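Local coordinates for ChrR-like cupin domain-containing protein (Ralstonia eutropha JMP134, PDB 3EBR) that is of unknown function but belongs to the ChrR-like family of cupins, built on the beta-barrel of the RmlC-like cupin fold, at residues R139-C144 against I149-L154; M20-Y25 against V31-I36. One frame throughout, in Å; residues are numbered along the deposited sequence.

Both contacts meet at helix 133-146, which packs beside the edge hairpin of the cupin sheet. Contact 2 is the more central and is largely buried: strand 20-21 pairs with strand 30-37 through two backbone hydrogen bonds and an apolar layer facing the helix. Contact 1 is partly buried, its centre about 16 Å from the centre of the chain, against about 7 Å for contact 2; there the returning tail is held by a tyrosine hydroxyl, a weak main-chain bond and packing of aliphatic side chains on one another and on a tyrosine ring. The two are joined where Arg139 NE is hydrogen-bonded to Ala23 O (3.0 Å) and Leu154 O to Ile36 N (3.1 Å).

Contact 1. Residues R139-C144 against I149-L154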
ATOM      1  N   ARG A 139       0.296 -15.064  19.121  1.00 44.31           N
ATOM      2  CA  ARG A 139       1.336 -16.097  19.145  1.00 43.82           C
ATOM      3  C   ARG A 139       2.686 -15.525  19.623  1.00 43.29           C
ATOM      4  O   ARG A 139       3.313 -16.113  20.498  1.00 42.79           O
ATOM      5  CB  ARG A 139       1.442 -16.756  17.765  1.00 44.32           C
ATOM      6  CG  ARG A 139       2.526 -17.817  17.600  1.00 42.03           C
ATOM      7  CD  ARG A 139       2.664 -18.502  16.252  1.00 43.54           C
ATOM      8  NE  ARG A 139       1.459 -19.174  15.773  1.00 44.12           N
ATOM      9  CZ  ARG A 139       0.460 -18.604  15.093  1.00 44.31           C
ATOM     10  NH1 ARG A 139       0.443 -17.303  14.788  1.00 47.53           N
ATOM     11  NH2 ARG A 139      -0.567 -19.353  14.724  1.00 50.78           N
ATOM     12  N   TYR A 140       3.097 -14.383  19.064  1.00 44.01           N
ATOM     13  CA  TYR A 140       4.354 -13.717  19.453  1.00 43.80           C
ATOM     14  C   TYR A 140       4.364 -13.378  20.951  1.00 43.61           C
ATOM     15  O   TYR A 140       5.305 -13.740  21.654  1.00 44.53           O
ATOM     16  CB  TYR A 140       4.617 -12.471  18.586  1.00 44.10           C
ATOM     17  CG  TYR A 140       5.846 -11.697  19.019  1.00 45.03           C
ATOM     18  CD1 TYR A 140       7.130 -12.154  18.704  1.00 44.38           C
ATOM     19  CD2 TYR A 140       5.728 -10.508  19.750  1.00 41.44           C
ATOM     20  CE1 TYR A 140       8.270 -11.451  19.117  1.00 45.00           C
ATOM     21  CE2 TYR A 140       6.859  -9.802  20.168  1.00 43.05           C
ATOM     22  CZ  TYR A 140       8.127 -10.272  19.844  1.00 43.72           C
ATOM     23  OH  TYR A 140       9.246  -9.578  20.256  1.00 42.82           O
ATOM     24  N   LEU A 141       3.302 -12.733  21.429  1.00 43.21           N
ATOM     25  CA  LEU A 141       3.173 -12.378  22.854  1.00 42.94           C
ATOM     26  C   LEU A 141       2.976 -13.608  23.770  1.00 43.55           C
ATOM     27  O   LEU A 141       3.462 -13.579  24.898  1.00 45.70           O
ATOM     28  CB  LEU A 141       2.051 -11.347  23.068  1.00 42.81           C
ATOM     29  CG  LEU A 141       2.219  -9.962  22.421  1.00 38.52           C
ATOM     30  CD1 LEU A 141       0.942  -9.156  22.573  1.00 29.27           C
ATOM     31  CD2 LEU A 141       3.409  -9.204  23.001  1.00 35.02           C
ATOM     32  N   ASN A 142       2.261 -14.650  23.316  1.00 44.55           N
ATOM     33  CA  ASN A 142       2.066 -15.895  24.119  1.00 45.97           C
ATOM     34  C   ASN A 142       3.380 -16.668  24.341  1.00 45.55           C
ATOM     35  O   ASN A 142       3.594 -17.194  25.432  1.00 45.42           O
ATOM     36  CB  ASN A 142       0.999 -16.852  23.523  1.00 47.18           C
ATOM     37  CG  ASN A 142      -0.455 -16.346  23.678  1.00 51.05           C
ATOM     38  OD1 ASN A 142      -0.786 -15.569  24.576  1.00 55.89           O
ATOM     39  ND2 ASN A 142      -1.324 -16.814  22.785  1.00 54.65           N
ATOM     40  N   TYR A 143       4.226 -16.750  23.309  1.00 45.28           N
ATOM     41  CA  TYR A 143       5.542 -17.418  23.404  1.00 45.80           C
ATOM     42  C   TYR A 143       6.476 -16.637  24.308  1.00 47.01           C
ATOM     43  O   TYR A 143       7.201 -17.242  25.102  1.00 48.12           O
ATOM     44  CB  TYR A 143       6.169 -17.583  22.023  1.00 45.79           C
ATOM     45  CG  TYR A 143       7.568 -18.184  21.940  1.00 45.19           C
ATOM     46  CD1 TYR A 143       8.714 -17.391  22.105  1.00 47.06           C
ATOM     47  CD2 TYR A 143       7.754 -19.529  21.627  1.00 47.42           C
ATOM     48  CE1 TYR A 143      10.000 -17.940  22.020  1.00 47.00           C
ATOM     49  CE2 TYR A 143       9.040 -20.086  21.533  1.00 47.77           C
ATOM     50  CZ  TYR A 143      10.155 -19.286  21.734  1.00 47.13           C
ATOM     51  OH  TYR A 143      11.415 -19.829  21.643  1.00 47.15           O
ATOM     52  N   CYS A 144       6.504 -15.313  24.126  1.00 47.19           N
ATOM     53  CA  CYS A 144       7.327 -14.422  24.957  1.00 47.24           C
ATOM     54  C   CYS A 144       6.957 -14.530  26.433  1.00 45.75           C
ATOM     55  O   CYS A 144       7.852 -14.675  27.257  1.00 45.44           O
ATOM     56  CB  CYS A 144       7.227 -12.956  24.493  1.00 47.73           C
ATOM     57  SG  CYS A 144       8.078 -12.602  22.933  1.00 52.65           S
ATOM     58  N   ILE A 149      11.032 -13.782  28.023  1.00 46.30           N
ATOM     59  CA  ILE A 149      11.409 -12.819  26.994  1.00 46.34           C
ATOM     60  C   ILE A 149      10.564 -11.550  27.067  1.00 46.87           C
ATOM     61  O   ILE A 149       9.334 -11.627  27.003  1.00 46.83           O
ATOM     62  CB  ILE A 149      11.251 -13.429  25.574  1.00 46.29           C
ATOM     63  CG1 ILE A 149      11.965 -14.787  25.456  1.00 46.03           C
ATOM     64  CG2 ILE A 149      11.769 -12.460  24.512  1.00 46.11           C
ATOM     65  CD1 ILE A 149      11.893 -15.412  24.071  1.00 45.66           C
ATOM     66  N   ARG A 150      11.217 -10.394  27.235  1.00 47.17           N
ATOM     67  CA  ARG A 150      10.526  -9.113  27.257  1.00 47.06           C
ATOM     68  C   ARG A 150      10.162  -8.934  25.785  1.00 47.73           C
ATOM     69  O   ARG A 150      11.075  -8.926  24.947  1.00 48.48           O
ATOM     70  CB  ARG A 150      11.406  -7.976  27.769  1.00 46.59           C
ATOM     71  CG  ARG A 150      10.705  -6.622  27.820  1.00 46.45           C
ATOM     72  N   PRO A 151       8.852  -8.856  25.447  1.00 47.34           N
ATOM     73  CA  PRO A 151       8.513  -8.737  24.031  1.00 46.45           C
ATOM     74  C   PRO A 151       8.743  -7.332  23.480  1.00 46.78           C
ATOM     75  O   PRO A 151       8.573  -6.355  24.216  1.00 47.27           O
ATOM     76  CB  PRO A 151       7.021  -9.072  24.006  1.00 46.17           C
ATOM     77  CG  PRO A 151       6.523  -8.611  25.302  1.00 45.94           C
ATOM     78  CD  PRO A 151       7.637  -8.819  26.285  1.00 47.44           C
ATOM     79  N   LYS A 152       9.143  -7.266  22.206  1.00 46.91           N
ATOM     80  CA  LYS A 152       9.372  -6.010  21.480  1.00 45.92           C
ATOM     81  C   LYS A 152       8.080  -5.553  20.832  1.00 45.63           C
ATOM     82  O   LYS A 152       7.196  -6.367  20.578  1.00 44.72           O
ATOM     83  CB  LYS A 152      10.483  -6.144  20.427  1.00 45.13           C
ATOM     84  CG  LYS A 152      11.856  -6.091  21.033  1.00 48.60           C
ATOM     85  CD  LYS A 152      12.970  -6.246  20.015  1.00 50.25           C
ATOM     86  CE  LYS A 152      14.295  -5.795  20.624  1.00 50.99           C
ATOM     87  NZ  LYS A 152      14.641  -6.492  21.902  1.00 54.00           N
ATOM     88  N   ASP A 153       7.990  -4.248  20.570  1.00 46.89           N
ATOM     89  CA  ASP A 153       6.821  -3.642  19.944  1.00 47.58           C
ATOM     90  C   ASP A 153       6.959  -3.740  18.426  1.00 48.09           C
ATOM     91  O   ASP A 153       7.496  -2.839  17.772  1.00 49.49           O
ATOM     92  CB  ASP A 153       6.640  -2.181  20.395  1.00 47.82           C
ATOM     93  CG  ASP A 153       5.285  -1.576  19.981  1.00 51.02           C
ATOM     94  OD1 ASP A 153       4.410  -2.255  19.387  1.00 53.94           O
ATOM     95  OD2 ASP A 153       5.075  -0.387  20.297  1.00 54.71           O
ATOM     96  N   LEU A 154       6.456  -4.842  17.871  1.00 48.28           N
ATOM     97  CA  LEU A 154       6.461  -5.058  16.423  1.00 48.43           C
ATOM     98  C   LEU A 154       5.313  -4.249  15.746  1.00 51.79           C
ATOM     99  O   LEU A 154       5.277  -4.148  14.513  1.00 52.57           O
ATOM    100  CB  LEU A 154       6.372  -6.549  16.101  1.00 46.37           C
ATOM    101  CG  LEU A 154       7.400  -7.473  16.758  1.00 40.60           C
ATOM    102  CD1 LEU A 154       7.148  -8.882  16.264  1.00 37.18           C
ATOM    103  CD2 LEU A 154       8.843  -7.069  16.493  1.00 33.86           C
TER
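The chain leaves helix 133-146 and doubles back along it as an extended, irregular segment, nearest at Cys144 and Ile149, whose CA atoms are 4.8 Å apart and whose backbones share one weak hydrogen bond from Ile149 N to Cys144 O. Tyr140 carries much of the contact. Its OH accepts a hydrogen bond from Lys152 N at 3.0 Å, a fairly straight bond (161° at the hydrogen) with the donor lying in the plane of the ring; a chi1 of 176° swings the ring away from the backbone N and out toward the loop. That single bond ties the end of the tyrosine to the main chain of the tail. The two ring faces are also engaged: CD1 of Leu154 sits over the centre of one, 3.8 Å from the centroid and 4° off the normal, as a CH-pi contact, while SG of Cys144, one helical turn on, lies over the opposite face toward the rim. The segment after helix 133-146 is laid against strand 30-37 of the cupin sheet, where Leu154 packs on Tyr33 and Ile36. Pro151 presents CB to two residues of the helix, being 3.8 Å from Cys144 SG and equally close to Leu141 CD2; the leucine comes across the proline at about a right angle. At the start of the segment, CD1 of Ile149 rests 3.8 Å from CE1 of Tyr143, whose ring stacks with His147. Leu141 also meets Phe4 of a neighbouring subunit, and Asp153 OD2 accepts a hydrogen bond from Leu3 N of that same subunit.

Contact 2. Residues M20-Y25 against V31-I36; sequences MPFAPY and VKYFKI
Met20, a selenomethionine here, and Val31 form an antiparallel hydrogen-bonded pair in the beta hairpin of strands 20-21 and 30-37, at one edge of the larger sheet of the cupin fold. Two backbone bonds close the pair, Met20 N to Val31 O at 2.9 Å and Val31 N to Met20 O at 2.8 Å. Both side chains leave the same face of the sheet and run side by side, with CG of Met20 3.7 Å from CG1 of Val31. CG of Met20 stands between the backbone N and the carbonyl carbon (chi1 59°), and from there the chain runs on extended at chi2 to put SE beside the Tyr33 ring. The selenium arrives at the ring edge, 5.1 Å from the centroid and 88° off the normal, a Met-aromatic contact made in the plane of the ring. One face of that same ring is covered by CG2 of Val31, lying toward the rim; Val31 thereby lies against Met20 through CG1 and against Tyr33 through CG2. Phe22 crosses Val31 obliquely, its CD2 4.0 Å from Val31 CB and as close to CG1. Phe22 is the centre of an inverse gamma turn that carries the chain out of the short strand. Helix 133-146 covers this apolar face: Met20 packs on Arg139 and Tyr143, and the guanidinium of Arg139 makes a cation-pi contact with Phe22. Phe22 CE2 lies 4.2 Å from Tyr33 OH.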
HETATM    1  N   MSE A  20       9.914 -19.546  16.557  1.00 40.02           N
HETATM    2  CA  MSE A  20       8.881 -20.186  17.365  1.00 39.84           C
HETATM    3  C   MSE A  20       7.990 -21.093  16.528  1.00 40.84           C
HETATM    4  O   MSE A  20       7.761 -20.797  15.361  1.00 41.32           O
HETATM    5  CB  MSE A  20       8.044 -19.118  18.063  1.00 40.65           C
HETATM    6  CG  MSE A  20       7.323 -18.114  17.132  1.00 37.13           C
HETATM    7 SE   MSE A  20       6.343 -16.753  18.101  0.75 36.16          SE
HETATM    8  CE  MSE A  20       5.425 -17.811  18.975  1.00 42.61           C
ATOM      9  N   PRO A  21       7.465 -22.177  17.129  1.00 41.72           N
ATOM     10  CA  PRO A  21       6.604 -23.086  16.379  1.00 42.66           C
ATOM     11  C   PRO A  21       5.293 -22.407  16.033  1.00 43.70           C
ATOM     12  O   PRO A  21       4.813 -21.571  16.809  1.00 43.38           O
ATOM     13  CB  PRO A  21       6.372 -24.244  17.348  1.00 41.95           C
ATOM     14  CG  PRO A  21       6.690 -23.715  18.672  1.00 43.04           C
ATOM     15  CD  PRO A  21       7.620 -22.601  18.533  1.00 42.80           C
ATOM     16  N   PHE A  22       4.704 -22.790  14.899  1.00 44.57           N
ATOM     17  CA  PHE A  22       3.456 -22.203  14.419  1.00 44.92           C
ATOM     18  C   PHE A  22       2.302 -22.894  15.196  1.00 44.85           C
ATOM     19  O   PHE A  22       1.505 -23.654  14.636  1.00 45.25           O
ATOM     20  CB  PHE A  22       3.377 -22.334  12.882  1.00 45.50           C
ATOM     21  CG  PHE A  22       2.527 -21.274  12.215  1.00 46.00           C
ATOM     22  CD1 PHE A  22       1.142 -21.362  12.199  1.00 46.14           C
ATOM     23  CD2 PHE A  22       3.133 -20.189  11.576  1.00 47.76           C
ATOM     24  CE1 PHE A  22       0.368 -20.372  11.577  1.00 46.90           C
ATOM     25  CE2 PHE A  22       2.374 -19.206  10.946  1.00 48.48           C
ATOM     26  CZ  PHE A  22       0.986 -19.296  10.951  1.00 45.95           C
ATOM     27  N   ALA A  23       2.219 -22.583  16.497  1.00 44.47           N
ATOM     28  CA  ALA A  23       1.255 -23.169  17.421  1.00 44.01           C
ATOM     29  C   ALA A  23      -0.118 -22.526  17.275  1.00 45.37           C
ATOM     30  O   ALA A  23      -0.194 -21.335  16.986  1.00 46.27           O
ATOM     31  CB  ALA A  23       1.743 -23.011  18.847  1.00 42.46           C
ATOM     32  N   PRO A  24      -1.211 -23.279  17.531  1.00 45.96           N
ATOM     33  CA  PRO A  24      -1.326 -24.675  17.960  1.00 45.87           C
ATOM     34  C   PRO A  24      -1.464 -25.693  16.806  1.00 45.32           C
ATOM     35  O   PRO A  24      -1.778 -26.858  17.067  1.00 45.46           O
ATOM     36  CB  PRO A  24      -2.608 -24.631  18.803  1.00 46.09           C
ATOM     37  CG  PRO A  24      -3.485 -23.672  18.056  1.00 45.76           C
ATOM     38  CD  PRO A  24      -2.558 -22.689  17.356  1.00 47.12           C
ATOM     39  N   TYR A  25      -1.133 -25.301  15.574  1.00 45.02           N
ATOM     40  CA  TYR A  25      -1.312 -26.168  14.405  1.00 45.01           C
ATOM     41  C   TYR A  25      -0.154 -27.097  14.121  1.00 44.52           C
ATOM     42  O   TYR A  25      -0.387 -28.268  13.827  1.00 45.33           O
ATOM     43  CB  TYR A  25      -1.551 -25.327  13.149  1.00 45.39           C
ATOM     44  CG  TYR A  25      -2.652 -24.306  13.307  1.00 47.30           C
ATOM     45  CD1 TYR A  25      -3.993 -24.703  13.435  1.00 44.00           C
ATOM     46  CD2 TYR A  25      -2.363 -22.941  13.294  1.00 44.06           C
ATOM     47  CE1 TYR A  25      -5.014 -23.751  13.572  1.00 42.94           C
ATOM     48  CE2 TYR A  25      -3.366 -21.997  13.427  1.00 47.36           C
ATOM     49  CZ  TYR A  25      -4.687 -22.399  13.566  1.00 44.77           C
ATOM     50  OH  TYR A  25      -5.656 -21.432  13.687  1.00 46.63           O
ATOM     51  N   VAL A  31       8.302 -20.058  12.728  1.00 42.16           N
ATOM     52  CA  VAL A  31       8.065 -18.694  12.250  1.00 42.25           C
ATOM     53  C   VAL A  31       8.874 -17.724  13.112  1.00 43.19           C
ATOM     54  O   VAL A  31       9.123 -18.015  14.276  1.00 44.28           O
ATOM     55  CB  VAL A  31       6.552 -18.329  12.288  1.00 42.31           C
ATOM     56  CG1 VAL A  31       5.992 -18.427  13.711  1.00 40.55           C
ATOM     57  CG2 VAL A  31       6.282 -16.931  11.696  1.00 39.59           C
ATOM     58  N   LYS A  32       9.329 -16.618  12.523  1.00 43.74           N
ATOM     59  CA  LYS A  32      10.060 -15.564  13.231  1.00 44.27           C
ATOM     60  C   LYS A  32       9.379 -14.262  12.809  1.00 43.61           C
ATOM     61  O   LYS A  32       9.348 -13.961  11.621  1.00 42.48           O
ATOM     62  CB  LYS A  32      11.555 -15.574  12.896  1.00 44.73           C
ATOM     63  CG  LYS A  32      12.387 -14.465  13.603  1.00 46.70           C
ATOM     64  CD  LYS A  32      13.872 -14.468  13.253  1.00 45.16           C
ATOM     65  CE  LYS A  32      14.620 -15.627  13.876  1.00 48.89           C
ATOM     66  NZ  LYS A  32      16.064 -15.641  13.479  1.00 47.75           N
ATOM     67  N   TYR A  33       8.836 -13.511  13.769  1.00 43.27           N
ATOM     68  CA  TYR A  33       8.140 -12.245  13.493  1.00 43.59           C
ATOM     69  C   TYR A  33       9.054 -11.019  13.579  1.00 43.89           C
ATOM     70  O   TYR A  33       9.697 -10.801  14.608  1.00 43.40           O
ATOM     71  CB  TYR A  33       6.953 -12.059  14.453  1.00 43.69           C
ATOM     72  CG  TYR A  33       5.887 -13.103  14.256  1.00 42.92           C
ATOM     73  CD1 TYR A  33       4.968 -12.976  13.220  1.00 42.20           C
ATOM     74  CD2 TYR A  33       5.793 -14.219  15.092  1.00 40.65           C
ATOM     75  CE1 TYR A  33       3.989 -13.927  13.008  1.00 40.33           C
ATOM     76  CE2 TYR A  33       4.802 -15.178  14.889  1.00 40.12           C
ATOM     77  CZ  TYR A  33       3.906 -15.015  13.843  1.00 42.06           C
ATOM     78  OH  TYR A  33       2.937 -15.935  13.591  1.00 43.88           O
ATOM     79  N   PHE A  34       9.097 -10.240  12.494  1.00 44.16           N
ATOM     80  CA  PHE A  34       9.875  -8.993  12.403  1.00 44.46           C
ATOM     81  C   PHE A  34       8.997  -7.750  12.501  1.00 45.59           C
ATOM     82  O   PHE A  34       9.421  -6.763  13.090  1.00 48.14           O
ATOM     83  CB  PHE A  34      10.693  -8.941  11.111  1.00 44.23           C
ATOM     84  CG  PHE A  34      11.842  -9.900  11.094  1.00 45.18           C
ATOM     85  CD1 PHE A  34      13.080  -9.520  11.599  1.00 45.31           C
ATOM     86  CD2 PHE A  34      11.691 -11.181  10.596  1.00 46.19           C
ATOM     87  CE1 PHE A  34      14.152 -10.393  11.593  1.00 42.96           C
ATOM     88  CE2 PHE A  34      12.762 -12.067  10.590  1.00 48.22           C
ATOM     89  CZ  PHE A  34      13.997 -11.669  11.088  1.00 46.16           C
ATOM     90  N   LYS A  35       7.810  -7.775  11.894  1.00 45.56           N
ATOM     91  CA  LYS A  35       6.909  -6.640  11.933  1.00 45.53           C
ATOM     92  C   LYS A  35       5.483  -7.181  11.901  1.00 44.69           C
ATOM     93  O   LYS A  35       5.246  -8.188  11.263  1.00 42.65           O
ATOM     94  CB  LYS A  35       7.177  -5.738  10.724  1.00 46.41           C
ATOM     95  CG  LYS A  35       6.951  -4.249  10.946  1.00 51.33           C
ATOM     96  CD  LYS A  35       8.096  -3.715  11.825  1.00 59.46           C
ATOM     97  CE  LYS A  35       7.981  -2.273  12.141  1.00 59.37           C
ATOM     98  NZ  LYS A  35       9.003  -1.913  13.171  1.00 64.59           N
ATOM     99  N   ILE A  36       4.567  -6.558  12.641  1.00 44.59           N
ATOM    100  CA  ILE A  36       3.161  -6.955  12.701  1.00 44.15           C
ATOM    101  C   ILE A  36       2.362  -5.656  12.694  1.00 44.98           C
ATOM    102  O   ILE A  36       2.017  -5.151  13.739  1.00 47.63           O
ATOM    103  CB  ILE A  36       2.840  -7.831  13.948  1.00 43.62           C
ATOM    104  CG1 ILE A  36       3.673  -9.121  13.977  1.00 42.17           C
ATOM    105  CG2 ILE A  36       1.358  -8.180  13.978  1.00 44.73           C
ATOM    106  CD1 ILE A  36       3.356 -10.053  15.165  1.00 41.98           C
TER